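Local structure of beta-galacturonidase (Eisenbergiella tayi, 6NCW) at residues A[35-40]-A[56-61]; A[200-203]-A[209-212]; A[224-229]-A[266-271]; A[355-360]-A[373-378]. The protein probably hydrolyses beta-linked galacturonic acid from its substrates as a family 2 glycoside hydrolase. All coordinates share one frame; numbering follows the deposited sequence.

Contact 1: residues A[35-40]-A[56-61]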
# COMPACT_ATOMS: atom_id res chain seq x y z
N ILE A 35 5.92 18.77 -28.33
CA ILE A 35 6.85 18.19 -27.38
C ILE A 35 7.70 17.15 -28.11
O ILE A 35 7.35 16.68 -29.18
CB ILE A 35 6.13 17.58 -26.15
CG1 ILE A 35 5.34 16.35 -26.53
CG2 ILE A 35 5.15 18.59 -25.56
CD1 ILE A 35 5.66 15.13 -25.69
N GLN A 36 8.85 16.82 -27.52
CA GLN A 36 9.72 15.79 -28.08
C GLN A 36 9.38 14.46 -27.42
O GLN A 36 9.58 14.28 -26.22
CB GLN A 36 11.18 16.16 -27.89
CG GLN A 36 11.57 17.42 -28.69
CD GLN A 36 12.96 17.90 -28.34
OE1 GLN A 36 13.17 18.45 -27.26
NE2 GLN A 36 13.92 17.67 -29.24
N ALA A 37 8.86 13.54 -28.21
CA ALA A 37 8.31 12.30 -27.71
C ALA A 37 9.14 11.12 -28.19
O ALA A 37 9.72 11.16 -29.28
CB ALA A 37 6.86 12.13 -28.17
N PRO A 38 9.24 10.05 -27.39
CA PRO A 38 9.97 8.86 -27.84
C PRO A 38 9.20 8.03 -28.86
O PRO A 38 7.98 7.86 -28.77
CB PRO A 38 10.19 8.07 -26.55
CG PRO A 38 9.03 8.48 -25.67
CD PRO A 38 8.81 9.95 -25.98
N VAL A 39 9.93 7.48 -29.83
CA VAL A 39 9.40 6.49 -30.75
C VAL A 39 10.38 5.33 -30.72
O VAL A 39 11.58 5.52 -30.93
CB VAL A 39 9.26 7.03 -32.19
CG1 VAL A 39 8.86 5.92 -33.15
CG2 VAL A 39 8.22 8.17 -32.24
N PRO A 40 9.94 4.09 -30.40
CA PRO A 40 8.57 3.69 -30.03
C PRO A 40 8.09 4.33 -28.73
O PRO A 40 8.92 4.72 -27.90
CB PRO A 40 8.66 2.17 -29.86
CG PRO A 40 10.09 1.93 -29.52
CD PRO A 40 10.87 2.95 -30.31
N ALA A 56 -3.27 12.37 -33.06
CA ALA A 56 -2.08 13.14 -32.75
C ALA A 56 -1.10 12.99 -33.91
O ALA A 56 -1.19 12.06 -34.70
CB ALA A 56 -1.45 12.71 -31.43
N SER A 57 -0.16 13.93 -34.02
CA SER A 57 0.81 13.92 -35.11
C SER A 57 2.22 13.67 -34.59
O SER A 57 2.67 14.33 -33.64
CB SER A 57 0.77 15.23 -35.90
OG SER A 57 2.07 15.60 -36.32
N TYR A 58 2.93 12.74 -35.23
CA TYR A 58 4.36 12.51 -35.03
C TYR A 58 5.11 12.90 -36.30
O TYR A 58 4.71 12.51 -37.40
CB TYR A 58 4.66 11.04 -34.73
CG TYR A 58 4.19 10.51 -33.39
CD1 TYR A 58 5.10 10.30 -32.35
CD2 TYR A 58 2.86 10.16 -33.17
CE1 TYR A 58 4.69 9.79 -31.12
CE2 TYR A 58 2.44 9.65 -31.94
CZ TYR A 58 3.36 9.47 -30.92
OH TYR A 58 2.96 8.98 -29.69
N SER A 59 6.22 13.62 -36.16
CA SER A 59 6.98 14.00 -37.34
C SER A 59 8.47 14.06 -37.04
O SER A 59 8.89 14.28 -35.90
CB SER A 59 6.48 15.34 -37.90
OG SER A 59 6.30 16.29 -36.85
N ARG A 60 9.25 13.83 -38.09
CA ARG A 60 10.70 13.99 -38.08
C ARG A 60 11.15 14.15 -39.53
O ARG A 60 10.34 14.13 -40.45
CB ARG A 60 11.39 12.79 -37.43
CG ARG A 60 11.18 11.47 -38.18
CD ARG A 60 12.26 10.45 -37.76
NE ARG A 60 13.57 10.84 -38.29
CZ ARG A 60 14.74 10.36 -37.87
NH1 ARG A 60 14.80 9.46 -36.89
NH2 ARG A 60 15.87 10.80 -38.42
N GLU A 61 12.46 14.28 -39.73
CA GLU A 61 13.01 14.34 -41.07
C GLU A 61 13.89 13.13 -41.35
O GLU A 61 14.40 12.47 -40.44
CB GLU A 61 13.82 15.63 -41.28
CG GLU A 61 13.00 16.91 -41.18
CD GLU A 61 13.83 18.16 -41.42
OE1 GLU A 61 15.06 18.12 -41.15
OE2 GLU A 61 13.27 19.17 -41.90

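Contact 2: residues A[200-203]-A[209-212]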
# COMPACT_ATOMS: atom_id res chain seq x y z
N ILE A 200 14.36 -16.10 -61.54
CA ILE A 200 13.28 -15.15 -61.35
C ILE A 200 12.98 -14.48 -62.69
O ILE A 200 13.90 -14.03 -63.38
CB ILE A 200 13.63 -14.06 -60.31
CG1 ILE A 200 14.04 -14.68 -58.97
CG2 ILE A 200 12.47 -13.12 -60.10
CD1 ILE A 200 12.98 -15.51 -58.35
N VAL A 201 11.70 -14.41 -63.03
CA VAL A 201 11.23 -13.58 -64.14
C VAL A 201 9.98 -12.84 -63.68
O VAL A 201 8.98 -13.48 -63.31
CB VAL A 201 10.94 -14.39 -65.41
CG1 VAL A 201 10.22 -13.51 -66.41
CG2 VAL A 201 12.23 -14.94 -66.00
N LEU A 202 10.04 -11.51 -63.69
CA LEU A 202 8.93 -10.67 -63.28
C LEU A 202 8.56 -9.73 -64.41
O LEU A 202 9.43 -9.07 -64.98
CB LEU A 202 9.28 -9.87 -62.03
CG LEU A 202 9.46 -10.66 -60.73
CD1 LEU A 202 10.24 -9.83 -59.73
CD2 LEU A 202 8.11 -11.02 -60.18
N GLU A 203 7.27 -9.67 -64.73
CA GLU A 203 6.77 -8.64 -65.62
C GLU A 203 6.70 -7.30 -64.89
O GLU A 203 6.76 -7.24 -63.65
CB GLU A 203 5.40 -9.03 -66.19
CG GLU A 203 5.41 -10.36 -66.98
CD GLU A 203 6.28 -10.32 -68.24
OE1 GLU A 203 6.09 -9.40 -69.07
OE2 GLU A 203 7.18 -11.19 -68.40
N SER A 209 5.71 -14.88 -56.15
CA SER A 209 6.53 -15.76 -55.34
C SER A 209 7.01 -16.95 -56.15
O SER A 209 6.41 -17.34 -57.16
CB SER A 209 5.80 -16.24 -54.08
OG SER A 209 4.41 -16.44 -54.31
N PHE A 210 8.13 -17.52 -55.70
CA PHE A 210 8.81 -18.63 -56.35
C PHE A 210 9.23 -19.60 -55.26
O PHE A 210 9.74 -19.18 -54.22
CB PHE A 210 10.03 -18.15 -57.15
CG PHE A 210 9.72 -17.01 -58.09
CD1 PHE A 210 9.40 -17.25 -59.42
CD2 PHE A 210 9.72 -15.70 -57.64
CE1 PHE A 210 9.11 -16.20 -60.27
CE2 PHE A 210 9.43 -14.64 -58.49
CZ PHE A 210 9.12 -14.89 -59.81
N SER A 211 8.98 -20.89 -55.47
CA SER A 211 9.28 -21.90 -54.46
C SER A 211 10.40 -22.80 -54.91
O SER A 211 10.53 -23.11 -56.10
CB SER A 211 8.05 -22.74 -54.13
OG SER A 211 7.08 -21.98 -53.44
N THR A 212 11.23 -23.21 -53.96
CA THR A 212 12.14 -24.31 -54.21
C THR A 212 11.40 -25.64 -54.04
O THR A 212 10.26 -25.70 -53.56
CB THR A 212 13.33 -24.27 -53.25
OG1 THR A 212 12.93 -24.77 -51.96
CG2 THR A 212 13.87 -22.84 -53.14

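Contact 3: residues A[224-229]-A[266-271]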
# COMPACT_ATOMS: atom_id res chain seq x y z
N SER A 224 13.92 -27.08 -30.22
CA SER A 224 12.98 -27.56 -29.22
C SER A 224 13.17 -26.73 -27.96
O SER A 224 14.19 -26.04 -27.83
CB SER A 224 13.21 -29.05 -28.91
OG SER A 224 14.33 -29.17 -28.05
N PRO A 225 12.21 -26.77 -27.04
CA PRO A 225 12.39 -26.07 -25.75
C PRO A 225 13.71 -26.36 -25.07
O PRO A 225 14.32 -25.44 -24.52
CB PRO A 225 11.20 -26.57 -24.92
CG PRO A 225 10.12 -26.80 -25.95
CD PRO A 225 10.81 -27.19 -27.24
N GLU A 226 14.18 -27.61 -25.11
CA GLU A 226 15.44 -27.97 -24.46
C GLU A 226 16.66 -27.55 -25.25
O GLU A 226 17.75 -27.44 -24.67
CB GLU A 226 15.54 -29.49 -24.24
CG GLU A 226 14.24 -30.15 -23.83
CD GLU A 226 13.44 -30.56 -25.04
OE1 GLU A 226 13.96 -31.30 -25.91
OE2 GLU A 226 12.28 -30.14 -25.12
N SER A 227 16.52 -27.33 -26.56
CA SER A 227 17.65 -27.02 -27.43
C SER A 227 17.18 -26.11 -28.56
O SER A 227 16.91 -26.56 -29.68
CB SER A 227 18.28 -28.30 -27.96
OG SER A 227 19.40 -28.01 -28.76
N PRO A 228 17.06 -24.80 -28.30
CA PRO A 228 16.48 -23.95 -29.36
C PRO A 228 17.48 -23.50 -30.41
O PRO A 228 17.85 -22.32 -30.51
CB PRO A 228 15.91 -22.77 -28.55
CG PRO A 228 16.79 -22.69 -27.35
CD PRO A 228 17.20 -24.09 -27.01
N VAL A 229 17.93 -24.45 -31.24
CA VAL A 229 18.89 -24.14 -32.30
C VAL A 229 18.21 -23.36 -33.41
O VAL A 229 17.15 -23.76 -33.91
CB VAL A 229 19.51 -25.44 -32.85
CG1 VAL A 229 20.40 -25.15 -34.05
CG2 VAL A 229 20.26 -26.18 -31.76
N ASN A 266 8.09 -32.41 -32.57
CA ASN A 266 9.18 -33.33 -32.94
C ASN A 266 8.87 -34.75 -32.48
O ASN A 266 9.77 -35.49 -32.06
CB ASN A 266 10.52 -32.88 -32.36
CG ASN A 266 10.95 -31.54 -32.89
OD1 ASN A 266 10.49 -31.13 -33.95
ND2 ASN A 266 11.81 -30.85 -32.15
N GLY A 267 7.60 -35.13 -32.53
CA GLY A 267 7.19 -36.47 -32.20
C GLY A 267 6.87 -36.73 -30.75
O GLY A 267 6.46 -37.85 -30.41
N ARG A 268 7.04 -35.74 -29.87
CA ARG A 268 6.84 -35.94 -28.43
C ARG A 268 5.55 -35.26 -27.98
O ARG A 268 5.20 -34.19 -28.49
CB ARG A 268 8.03 -35.38 -27.64
CG ARG A 268 9.36 -35.84 -28.19
CD ARG A 268 10.52 -35.44 -27.28
NE ARG A 268 10.39 -36.05 -25.97
CZ ARG A 268 11.21 -35.80 -24.95
NH1 ARG A 268 12.22 -34.95 -25.10
NH2 ARG A 268 11.01 -36.40 -23.78
N LYS A 269 4.85 -35.89 -27.04
CA LYS A 269 3.56 -35.38 -26.56
C LYS A 269 3.80 -34.18 -25.66
O LYS A 269 4.28 -34.33 -24.54
CB LYS A 269 2.78 -36.47 -25.82
CG LYS A 269 2.41 -37.64 -26.70
CD LYS A 269 1.81 -38.81 -25.91
CE LYS A 269 1.42 -39.96 -26.84
NZ LYS A 269 0.35 -40.83 -26.25
N LEU A 270 3.43 -33.00 -26.16
CA LEU A 270 3.70 -31.73 -25.49
C LEU A 270 2.76 -31.49 -24.30
O LEU A 270 1.56 -31.76 -24.38
CB LEU A 270 3.55 -30.61 -26.51
CG LEU A 270 4.14 -29.24 -26.26
CD1 LEU A 270 5.61 -29.33 -25.92
CD2 LEU A 270 3.94 -28.46 -27.54
N ARG A 271 3.32 -31.00 -23.19
CA ARG A 271 2.54 -30.44 -22.09
C ARG A 271 2.75 -28.93 -22.05
O ARG A 271 3.89 -28.46 -21.91
CB ARG A 271 2.93 -31.05 -20.75
CG ARG A 271 2.16 -30.42 -19.59
CD ARG A 271 2.71 -30.81 -18.21
NE ARG A 271 2.49 -32.22 -17.90
CZ ARG A 271 3.43 -33.15 -18.00
NH1 ARG A 271 4.65 -32.81 -18.39
NH2 ARG A 271 3.15 -34.41 -17.72

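Contact 4: residues A[355-360]-A[373-378]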
# COMPACT_ATOMS: atom_id res chain seq x y z
N ASP A 355 -7.28 -8.70 -42.81
CA ASP A 355 -6.03 -7.93 -42.90
C ASP A 355 -5.06 -8.31 -41.77
O ASP A 355 -3.86 -8.48 -42.01
CB ASP A 355 -6.33 -6.44 -42.87
CG ASP A 355 -6.95 -5.93 -44.17
OD1 ASP A 355 -6.86 -6.63 -45.19
OD2 ASP A 355 -7.52 -4.82 -44.15
N CYS A 356 -5.57 -8.40 -40.54
CA CYS A 356 -4.70 -8.76 -39.42
C CYS A 356 -4.10 -10.15 -39.63
O CYS A 356 -2.90 -10.35 -39.46
CB CYS A 356 -5.48 -8.70 -38.10
SG CYS A 356 -4.51 -9.16 -36.60
N ILE A 357 -4.93 -11.12 -40.00
CA ILE A 357 -4.43 -12.47 -40.22
C ILE A 357 -3.38 -12.49 -41.33
O ILE A 357 -2.31 -13.09 -41.19
CB ILE A 357 -5.60 -13.41 -40.53
CG1 ILE A 357 -6.52 -13.51 -39.30
CG2 ILE A 357 -5.08 -14.79 -41.00
CD1 ILE A 357 -7.61 -14.55 -39.48
N ARG A 358 -3.68 -11.85 -42.47
CA ARG A 358 -2.72 -11.85 -43.58
C ARG A 358 -1.39 -11.27 -43.15
O ARG A 358 -0.33 -11.86 -43.40
CB ARG A 358 -3.29 -11.06 -44.76
CG ARG A 358 -4.24 -11.86 -45.63
CD ARG A 358 -4.69 -11.03 -46.83
NE ARG A 358 -5.61 -9.98 -46.43
CZ ARG A 358 -6.93 -10.12 -46.39
NH1 ARG A 358 -7.49 -11.27 -46.76
NH2 ARG A 358 -7.70 -9.11 -45.99
N GLU A 359 -1.42 -10.11 -42.49
CA GLU A 359 -0.18 -9.45 -42.10
C GLU A 359 0.57 -10.24 -41.03
O GLU A 359 1.80 -10.36 -41.09
CB GLU A 359 -0.48 -8.03 -41.62
CG GLU A 359 -0.94 -7.12 -42.77
CD GLU A 359 -1.38 -5.75 -42.27
OE1 GLU A 359 -1.46 -4.81 -43.07
OE2 GLU A 359 -1.63 -5.61 -41.05
N MET A 360 -0.18 -10.82 -40.07
CA MET A 360 0.43 -11.59 -38.99
C MET A 360 1.18 -12.81 -39.54
O MET A 360 2.35 -13.02 -39.20
CB MET A 360 -0.67 -12.01 -38.00
CG MET A 360 -0.37 -13.17 -37.09
SD MET A 360 -1.81 -13.56 -36.02
CE MET A 360 -2.90 -14.52 -37.07
N TRP A 373 -1.83 -21.22 -34.37
CA TRP A 373 -2.51 -19.96 -34.65
C TRP A 373 -3.87 -19.94 -33.96
O TRP A 373 -4.65 -20.88 -34.11
CB TRP A 373 -2.72 -19.74 -36.16
CG TRP A 373 -1.45 -19.69 -37.01
CD1 TRP A 373 -1.10 -20.57 -38.00
CD2 TRP A 373 -0.42 -18.71 -36.96
NE1 TRP A 373 0.10 -20.19 -38.56
CE2 TRP A 373 0.54 -19.06 -37.94
CE3 TRP A 373 -0.19 -17.57 -36.17
CZ2 TRP A 373 1.71 -18.31 -38.15
CZ3 TRP A 373 0.96 -16.83 -36.38
CH2 TRP A 373 1.89 -17.20 -37.36
N GLY A 374 -4.18 -18.84 -33.28
CA GLY A 374 -5.49 -18.69 -32.67
C GLY A 374 -6.31 -17.62 -33.35
O GLY A 374 -5.77 -16.72 -33.99
N ILE A 375 -7.64 -17.69 -33.23
CA ILE A 375 -8.48 -16.61 -33.74
C ILE A 375 -9.59 -16.30 -32.74
O ILE A 375 -9.98 -17.14 -31.92
CB ILE A 375 -9.10 -16.95 -35.11
CG1 ILE A 375 -9.98 -18.20 -35.04
CG2 ILE A 375 -8.04 -17.11 -36.17
CD1 ILE A 375 -10.65 -18.54 -36.38
N LEU A 376 -10.08 -15.06 -32.81
CA LEU A 376 -11.41 -14.70 -32.31
C LEU A 376 -11.66 -15.19 -30.88
O LEU A 376 -12.67 -15.85 -30.59
CB LEU A 376 -12.49 -15.22 -33.25
CG LEU A 376 -12.42 -14.72 -34.69
CD1 LEU A 376 -13.60 -15.28 -35.47
CD2 LEU A 376 -12.35 -13.18 -34.75
N ASN A 377 -10.74 -14.84 -29.99
CA ASN A 377 -10.90 -15.11 -28.57
C ASN A 377 -12.27 -14.67 -28.05
O ASN A 377 -12.64 -13.49 -28.16
CB ASN A 377 -9.80 -14.40 -27.78
CG ASN A 377 -9.99 -14.54 -26.28
OD1 ASN A 377 -9.59 -15.54 -25.69
ND2 ASN A 377 -10.62 -13.53 -25.66
N GLU A 378 -13.02 -15.63 -27.51
CA GLU A 378 -14.32 -15.39 -26.88
C GLU A 378 -15.29 -14.62 -27.78
O GLU A 378 -16.14 -13.86 -27.29
CB GLU A 378 -14.15 -14.67 -25.54
CG GLU A 378 -13.43 -15.51 -24.49
CD GLU A 378 -13.63 -14.99 -23.07
OE1 GLU A 378 -14.21 -13.88 -22.91
OE2 GLU A 378 -13.21 -15.69 -22.11

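Contact 1: residues A[35-40]-A[56-61]
The ring of Tyr-58 meets Val-39 and Ala-37 obliquely. Its CD1-CE1 side does the touching. Val-39 CG2 comes closest, 3.8 Å from Tyr-58 CD1, and lies almost as near the next ring atom, with 4.0 Å between Val-39 CG2 and Tyr-58 CE1. Ala-37 CB follows at 4.3 Å from Tyr-58 CE1. The Tyr-58 ring also meets that of Phe-23, the two planes at about 60°, while its hydroxyl is hydrogen-bonded to the hydroxyl of Tyr-46. Val-39 directs CG2 at the ring because its other methyl, CG1, stands opposite the backbone N (chi1 173°).

Strands 35-39 and 55-63 belong to one antiparallel sheet but are not neighbours in it: strand 19-26 runs between them and bonds to both. Two such strands would run the same way in a flat sheet, yet the axes of 35-39 and 56-61 make an angle of 84°. The sheet is therefore strongly twisted here, and the tyrosine reaches past strand 19-26 to the edge strand.

The other flat group, the Arg-60 guanidinium, folds along its own strand. NE and NH2 both grip Glu-61 O, which lies in the guanidinium plane, the NE bond being 2.8 Å from Arg-60 NE to Glu-61 O; NH1 bonds Leu-16 O. On the edge strand, Gln-36 NE2 hydrogen-bonds to Glu-325 O of the second subunit.

Between the segments the contact is apolar and buried, with the tyrosine's one polar atom satisfied outside them; cohesion should thus come from dispersion and exclusion of water.

Contact 2: residues A[200-203]-A[209-212]
Phe-210 and Ile-200 make most of this contact, with Leu-202 closing one end. The delta methyl of Ile-200 sits over a face of the Phe-210 ring, a CH-pi contact with 3.6 Å from Ile-200 CD1 to the ring centroid and only 24° off the normal. It is displaced toward the rim, which leaves 3.3 Å between Ile-200 CD1 and Phe-210 CD2, a short contact that suggests tight packing, allowing for coordinate error at 2.1 Å resolution. The isoleucine's other branch adds to it: Ile-200 CG2 is 3.8 Å from Phe-210 CE2. With CG1 opposite the carbonyl carbon (chi1 -55°), Ile-200 spreads both branches along the ring. Leu-202 CD2 comes to the edge, near the ring plane, 4.0 Å from Phe-210 CZ, and Val-201 O lies at the edge too.

The strand segments run nearly antiparallel, at 158°, but their axes are 8.8 Å apart, too far for backbone bonding. Each pairs elsewhere: Ile-200 with Gly-184, Phe-210 with Ile-172. Val-174 touches both Phe-210 and Leu-202 from strand 165-176.

The ring thus packs at the edge of an immunoglobulin-like beta sandwich, the domain found here in family 2 glycoside hydrolases, where the chain passes from one sheet to the other.

Contact 3: residues A[224-229]-A[266-271]
Glu-226 and Arg-268 extend toward one another from facing sides of the contact, yet stop short of a salt bridge: Glu-226 OE1 and Arg-268 NH1 are 4.1 Å apart. The carboxylate and guanidinium planes stand 74° from each other, so the two groups are not lined up for a paired, side-on grip. Each chain is kinked on the way, the glutamate at its second torsion (chi2 88°) and the arginine at its third. Arg-268 is held from elsewhere: NH2 makes a salt bridge with Glu-560, which probably belongs to a C-terminal cleavage tag, and the guanidinium makes a cation-pi contact with Tyr-558.

Deeper in, Ser-224 and Asn-266 meet loosely, with 4.0 Å from Ser-224 CB to Asn-266 ND2. The amide is fixed at both ends by backbone partners, ND2 giving a hydrogen bond to Trp-223 O and OD1 taking one from Glu-255 N. Ser-224 opens a type I beta turn that ends at Ser-227. Its hydroxyl is folded back over the turn, where Ser-227 N makes a weak bond to Ser-224 OG and Glu-226 N another.

The turn belongs to the immunoglobulin-like sandwich and 266-271 to the start of the barrel domain, so the two domains meet here through polar groups, aided by Pro-225 on Leu-265.

With the opposite charges at this distance and near the surface, their attraction is probably weak and screened by water. The more specific tie across the join is Asn-266 ND2 to Trp-223 O, while Glu-255 N holds the amide's other end and so fixes its orientation.

Contact 4: residues A[355-360]-A[373-378]
Met-360 and Trp-373 form the tight part of this contact, the two side chains running antiparallel alongside one another. Met-360 CG lies 4.0 Å from Trp-373 CZ3. The methionine has CG anti to the backbone N (chi1 160°) and then bends at the last torsion, bringing Met-360 CE to 4.2 Å from Trp-373 CE3. The sulfur makes an oblique Met-aromatic contact, with 5.2 Å from Met-360 SD to the centroid of the six-membered ring. One turn earlier, Ile-357 extends its delta methyl to Ile-375, with 4.2 Å from Ile-357 CD1 to Ile-375 CG2. Helix 384-400 packs on Trp-373 and Ile-375 as well, and the indole NE1 bonds to Asp-401.

The side of the helix turned from the strand is looser and polar. There Arg-358 and Asp-355 form a salt bridge, 2.7 Å from Arg-358 NH2 to Asp-355 OD1. The oxygen lies in the guanidinium plane, but the nitrogen stands 37° out of the carboxylate plane.

Helix 349-364 leads into strand 370-374 of the TIM barrel, whose parallel strands it covers from outside. Past the strand's end, Asn-377 and Glu-378 turn to the active site: both bond a glycerol molecule, probably from the crystallisation liquor, and Asn-377 is known to bind galacturonate.

Chemically, the segment from 373 to 378 divides in two. Its start is held against the helix by sulfur, aromatic and aliphatic surfaces, while its end carries polar groups to the substrate pocket, so the apolar packing lies just before the loop that carries Asn-377.

How the contacts relate
The touching residues of contacts 1 and 4 are all buried, while contacts 2 and 3 are partly open to solvent. Contact 4 lies nearest the middle of the chain, about 9 Å from its centre, and alone includes a galacturonate-binding residue, Asn-377. The other three sit 21 to 29 Å out. Contact 1 belongs to the N-terminal sheets, about 43 Å centre to centre from contact 3 and on the opposite side of the chain. Contacts 2 and 3 share the five-stranded sheet of the immunoglobulin-like sandwich; contacts 3 and 4 share the barrel sheet, making 3 the bridge between domains. In these four, the contacts within a domain are apolar, and the one at the join is polar.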